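PDB 6EU4: tail spike protein from Acinetobacter phage vB_AbaP_AS12, which probably attaches the phage to its Acinetobacter host by recognising, and likely degrading, the polysaccharide capsule on the cell surface. Local coordinates for residues 175-180 and 191-196; 505-510 and 518-523. One frame throughout, in Å; residues are numbered along the deposited sequence.

Contact 1: 175-180 and 191-196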
loop_
_atom_site.group_PDB
_atom_site.type_symbol
_atom_site.label_atom_id
_atom_site.label_comp_id
_atom_site.label_asym_id
_atom_site.label_seq_id
_atom_site.Cartn_x
_atom_site.Cartn_y
_atom_site.Cartn_z
ATOM N N ALA A 175 -13.683 -19.935 26.359
ATOM C CA ALA A 175 -12.532 -19.317 25.724
ATOM C C ALA A 175 -11.298 -19.642 26.552
ATOM O O ALA A 175 -11.407 -20.090 27.695
ATOM C CB ALA A 175 -12.698 -17.803 25.613
ATOM N N ILE A 176 -10.119 -19.452 25.963
ATOM C CA ILE A 176 -8.871 -19.662 26.698
ATOM C C ILE A 176 -8.471 -18.409 27.446
ATOM O O ILE A 176 -8.145 -18.455 28.639
ATOM C CB ILE A 176 -7.742 -20.124 25.750
ATOM C CG1 ILE A 176 -8.191 -21.356 24.965
ATOM C CG2 ILE A 176 -6.484 -20.426 26.548
ATOM C CD1 ILE A 176 -7.216 -21.767 23.881
HETATM N N MSE A 177 -8.506 -17.285 26.745
HETATM C CA MSE A 177 -8.193 -15.983 27.314
HETATM C C MSE A 177 -9.299 -14.989 26.933
HETATM O O MSE A 177 -9.855 -15.057 25.832
HETATM C CB MSE A 177 -6.806 -15.510 26.818
HETATM C CG MSE A 177 -6.191 -14.428 27.604
HETATM SE SE MSE A 177 -4.326 -14.196 26.970
HETATM C CE MSE A 177 -3.681 -13.444 28.588
ATOM N N VAL A 178 -9.637 -14.091 27.860
ATOM C CA VAL A 178 -10.735 -13.144 27.694
ATOM C C VAL A 178 -10.243 -11.752 28.065
ATOM O O VAL A 178 -9.649 -11.571 29.133
ATOM C CB VAL A 178 -11.943 -13.517 28.577
ATOM C CG1 VAL A 178 -13.113 -12.542 28.368
ATOM C CG2 VAL A 178 -12.372 -14.959 28.310
ATOM N N ALA A 179 -10.505 -10.774 27.200
ATOM C CA ALA A 179 -10.233 -9.370 27.492
ATOM C C ALA A 179 -11.496 -8.743 28.075
ATOM O O ALA A 179 -12.563 -8.823 27.462
ATOM C CB ALA A 179 -9.822 -8.617 26.224
ATOM N N ILE A 180 -11.372 -8.129 29.248
ATOM C CA ILE A 180 -12.504 -7.531 29.959
ATOM C C ILE A 180 -12.158 -6.099 30.370
ATOM O O ILE A 180 -11.129 -5.883 31.028
ATOM C CB ILE A 180 -12.881 -8.365 31.201
ATOM C CG1 ILE A 180 -13.144 -9.818 30.821
ATOM C CG2 ILE A 180 -14.065 -7.728 31.939
ATOM C CD1 ILE A 180 -13.583 -10.750 31.998
ATOM N N ASN A 191 -3.022 -2.734 26.247
ATOM C CA ASN A 191 -2.398 -4.016 26.515
ATOM C C ASN A 191 -1.364 -4.313 25.438
ATOM O O ASN A 191 -1.469 -3.850 24.298
ATOM C CB ASN A 191 -3.447 -5.118 26.559
ATOM C CG ASN A 191 -4.449 -4.899 27.667
ATOM O OD1 ASN A 191 -4.080 -4.704 28.810
ATOM N ND2 ASN A 191 -5.724 -4.890 27.318
ATOM N N HIS A 192 -0.361 -5.086 25.813
ATOM C CA HIS A 192 0.791 -5.341 24.950
ATOM C C HIS A 192 1.196 -6.786 25.210
ATOM O O HIS A 192 1.926 -7.079 26.165
ATOM C CB HIS A 192 1.896 -4.327 25.223
ATOM C CG HIS A 192 1.410 -2.915 25.063
ATOM N ND1 HIS A 192 1.126 -2.375 23.825
ATOM C CD2 HIS A 192 1.027 -1.988 25.977
ATOM C CE1 HIS A 192 0.646 -1.154 23.982
ATOM N NE2 HIS A 192 0.561 -0.899 25.279
ATOM N N LEU A 193 0.686 -7.681 24.371
ATOM C CA LEU A 193 0.853 -9.117 24.533
ATOM C C LEU A 193 1.788 -9.645 23.460
ATOM O O LEU A 193 1.656 -9.270 22.290
ATOM C CB LEU A 193 -0.487 -9.837 24.412
ATOM C CG LEU A 193 -1.385 -9.926 25.630
ATOM C CD1 LEU A 193 -1.536 -8.596 26.306
ATOM C CD2 LEU A 193 -2.728 -10.540 25.272
ATOM N N SER A 194 2.724 -10.523 23.837
ATOM C CA SER A 194 3.608 -11.057 22.808
ATOM C C SER A 194 4.207 -12.402 23.181
ATOM O O SER A 194 4.587 -12.626 24.334
ATOM C CB SER A 194 4.756 -10.096 22.493
ATOM O OG SER A 194 5.543 -9.846 23.624
ATOM N N GLY A 195 4.330 -13.269 22.176
ATOM C CA GLY A 195 5.259 -14.386 22.264
ATOM C C GLY A 195 4.753 -15.617 22.972
ATOM O O GLY A 195 5.499 -16.232 23.757
ATOM N N PHE A 196 3.503 -16.012 22.725
ATOM C CA PHE A 196 2.980 -17.202 23.390
ATOM C C PHE A 196 1.813 -17.775 22.603
ATOM O O PHE A 196 1.329 -17.180 21.634
ATOM C CB PHE A 196 2.570 -16.908 24.838
ATOM C CG PHE A 196 1.516 -15.848 24.988
ATOM C CD1 PHE A 196 0.180 -16.178 24.930
ATOM C CD2 PHE A 196 1.869 -14.524 25.234
ATOM C CE1 PHE A 196 -0.793 -15.208 25.097
ATOM C CE2 PHE A 196 0.908 -13.553 25.398
ATOM C CZ PHE A 196 -0.431 -13.898 25.334
#
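M177, present as selenomethionine, reaches across the interior of a parallel beta-helix, the trimeric tailspike fold, and sets its SE atom against L193 and F196 on another wall. Strand 175-179 pairs in parallel with 131-133, and strand 192-194 with 138-141, so the two segments lie in different walls and meet through the interior. The backbones are well separated, with the CA atoms of M177 and F196 11.9 Å apart, so one long side chain has to bridge the gap. It does so by stretching out. CG lies anti to the backbone N (chi1 -163°), and the chain stays extended beyond it, carrying SE straight into the lumen. There SE comes to 4.1 Å from F196 CE1, a Met-aromatic contact. The selenium stands obliquely to the ring, 5.2 Å from its centroid, and the two side chains cross at about a right angle. Beside the ring, and on the same general side of the selenium, SE also meets a methyl, L193 CD2, at 4.3 Å. The chain turns a corner at G195, with positive phi (84°), and L193 and F196 on either side of it both point toward M177. F196 CG is tucked between its own backbone N and carbonyl carbon (chi1 59°), an orientation that directs the ring at M177. I139 of the preceding coil packs on all three side chains, and L198 also touches M177, so the contact is buried and purely apolar. Outside the lumen, by contrast, H192 turns its NE2 to E144 of the second subunit. Within the wall itself, L193 CD2 rests 4.1 Å from F196 CZ, so both partners of the selenium also touch each other.

Contact 2: 505-510 and 518-523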
loop_
_atom_site.group_PDB
_atom_site.type_symbol
_atom_site.label_atom_id
_atom_site.label_comp_id
_atom_site.label_asym_id
_atom_site.label_seq_id
_atom_site.Cartn_x
_atom_site.Cartn_y
_atom_site.Cartn_z
ATOM N N ALA A 505 -11.527 -12.441 -49.337
ATOM C CA ALA A 505 -12.435 -13.586 -49.318
ATOM C C ALA A 505 -13.551 -13.416 -48.297
ATOM O O ALA A 505 -14.645 -13.965 -48.484
ATOM C CB ALA A 505 -11.655 -14.872 -49.027
ATOM N N ASN A 506 -13.307 -12.662 -47.217
ATOM C CA ASN A 506 -14.319 -12.442 -46.193
ATOM C C ASN A 506 -15.089 -11.141 -46.385
ATOM O O ASN A 506 -16.079 -10.916 -45.679
ATOM C CB ASN A 506 -13.676 -12.462 -44.798
ATOM C CG ASN A 506 -13.163 -13.849 -44.415
ATOM O OD1 ASN A 506 -13.613 -14.847 -44.959
ATOM N ND2 ASN A 506 -12.226 -13.912 -43.469
ATOM N N ALA A 507 -14.672 -10.290 -47.324
ATOM C CA ALA A 507 -15.401 -9.056 -47.633
ATOM C C ALA A 507 -16.469 -9.400 -48.666
ATOM O O ALA A 507 -16.295 -9.241 -49.876
ATOM C CB ALA A 507 -14.455 -7.974 -48.133
ATOM N N THR A 508 -17.595 -9.903 -48.172
ATOM C CA THR A 508 -18.644 -10.432 -49.030
ATOM C C THR A 508 -19.958 -9.713 -48.764
ATOM O O THR A 508 -20.165 -9.127 -47.699
ATOM C CB THR A 508 -18.851 -11.926 -48.795
ATOM O OG1 THR A 508 -19.276 -12.117 -47.441
ATOM C CG2 THR A 508 -17.553 -12.697 -49.054
ATOM N N VAL A 509 -20.865 -9.789 -49.743
ATOM C CA VAL A 509 -22.233 -9.325 -49.514
ATOM C C VAL A 509 -22.864 -10.092 -48.359
ATOM O O VAL A 509 -23.596 -9.526 -47.543
ATOM C CB VAL A 509 -23.065 -9.458 -50.805
ATOM C CG1 VAL A 509 -24.547 -9.121 -50.550
ATOM C CG2 VAL A 509 -22.481 -8.564 -51.890
ATOM N N ALA A 510 -22.596 -11.392 -48.270
ATOM C CA ALA A 510 -23.169 -12.171 -47.178
ATOM C C ALA A 510 -22.708 -11.652 -45.826
ATOM O O ALA A 510 -23.439 -11.761 -44.838
ATOM C CB ALA A 510 -22.806 -13.647 -47.328
ATOM N N VAL A 518 -12.840 -6.795 -52.124
ATOM C CA VAL A 518 -11.820 -5.778 -51.885
ATOM C C VAL A 518 -11.703 -5.586 -50.379
ATOM O O VAL A 518 -12.668 -5.841 -49.648
ATOM C CB VAL A 518 -12.156 -4.446 -52.576
ATOM C CG1 VAL A 518 -12.120 -4.599 -54.088
ATOM C CG2 VAL A 518 -13.513 -3.927 -52.118
ATOM N N PRO A 519 -10.554 -5.150 -49.875
ATOM C CA PRO A 519 -10.423 -4.884 -48.438
ATOM C C PRO A 519 -11.169 -3.617 -48.051
ATOM O O PRO A 519 -11.423 -2.751 -48.890
ATOM C CB PRO A 519 -8.913 -4.723 -48.247
ATOM C CG PRO A 519 -8.422 -4.251 -49.571
ATOM C CD PRO A 519 -9.306 -4.897 -50.613
ATOM N N TYR A 520 -11.491 -3.506 -46.755
ATOM C CA TYR A 520 -12.289 -2.394 -46.238
ATOM C C TYR A 520 -11.729 -1.802 -44.956
ATOM O O TYR A 520 -11.145 -2.498 -44.119
ATOM C CB TYR A 520 -13.726 -2.812 -45.903
ATOM C CG TYR A 520 -14.665 -2.923 -47.072
ATOM C CD1 TYR A 520 -14.637 -4.029 -47.912
ATOM C CD2 TYR A 520 -15.614 -1.939 -47.315
ATOM C CE1 TYR A 520 -15.518 -4.141 -48.970
ATOM C CE2 TYR A 520 -16.496 -2.044 -48.362
ATOM C CZ TYR A 520 -16.448 -3.137 -49.192
ATOM O OH TYR A 520 -17.321 -3.242 -50.253
ATOM N N LEU A 521 -11.939 -0.499 -44.811
ATOM C CA LEU A 521 -12.065 0.154 -43.519
ATOM C C LEU A 521 -13.517 0.573 -43.358
ATOM O O LEU A 521 -14.135 1.048 -44.315
ATOM C CB LEU A 521 -11.154 1.377 -43.422
ATOM C CG LEU A 521 -9.665 1.082 -43.287
ATOM C CD1 LEU A 521 -8.841 2.339 -43.501
ATOM C CD2 LEU A 521 -9.399 0.503 -41.906
ATOM N N VAL A 522 -14.061 0.376 -42.158
ATOM C CA VAL A 522 -15.445 0.720 -41.851
ATOM C C VAL A 522 -15.467 1.488 -40.538
ATOM O O VAL A 522 -14.892 1.040 -39.538
ATOM C CB VAL A 522 -16.344 -0.528 -41.746
ATOM C CG1 VAL A 522 -17.786 -0.119 -41.399
ATOM C CG2 VAL A 522 -16.300 -1.356 -43.037
ATOM N N GLN A 523 -16.103 2.648 -40.543
ATOM C CA GLN A 523 -16.437 3.350 -39.317
ATOM C C GLN A 523 -17.870 2.983 -38.974
ATOM O O GLN A 523 -18.779 3.261 -39.760
ATOM C CB GLN A 523 -16.309 4.859 -39.474
ATOM C CG GLN A 523 -16.874 5.662 -38.284
ATOM C CD GLN A 523 -15.936 5.638 -37.087
ATOM O OE1 GLN A 523 -14.787 6.077 -37.168
ATOM N NE2 GLN A 523 -16.415 5.108 -35.970
#
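A507 points its single methyl group at the start of the incoming strand, where it meets two things at once: the carbonyl of V518 and the ring of Y520. CB lies 3.2 Å from V518 O and 4.0 Å from Y520 CD1, with CE1 of the same ring hardly farther. The methyl approaches the ring obliquely, nearest CD1 and CE1. V518 O also sits 3.2 Å from Y520 CD1, so methyl, carbonyl oxygen and ring form a tight triangle. That oxygen is buried here and has no hydrogen-bonding partner in the model; carbon-bound hydrogens are what it meets from A507 and Y520. V518 contributes through its backbone, since its side chain leaves in the other direction, toward A541 and S543.

The setting is the long connection between antiparallel strands 496-501 and 520-526, an extended hairpin loop that folds back on its own second strand. A507 is the centre of an inverse gamma turn, closed by a weak bond from T508 N to N506 O at 3.1 Å, and at this turn CB points toward the 518-523 segment. A backbone bond between A507 and G517 holds the loop against its returning end.

Y520 is placed from both ends. Its CG stands anti to the carbonyl carbon (chi1 -79°), which turns the ring toward A507, and OH hydrogen-bonds to S515 O. The ring of F513 meets that of Y520 with the planes about 50° apart, while P514, A539 and A541 also pack against the tyrosine.

How the contacts relate
Contact 1 comes first along the chain and closes before contact 2 opens. Their centres are 74 Å apart, with about 63 Å between nearest atoms, on opposite sides of the chain's centre. They share no strand or sheet. Contact 1 lies between two walls of the long parallel beta-helix, through its interior; contact 2 belongs to a later, mainly antiparallel six-stranded sheet, where the long loop between 496-501 and 520-526 meets the start of the second strand. The spike thus has at least two differently built regions along its length. Both border other copies in the trimer; at contact 2, Q523 bonds to W525 of the third subunit.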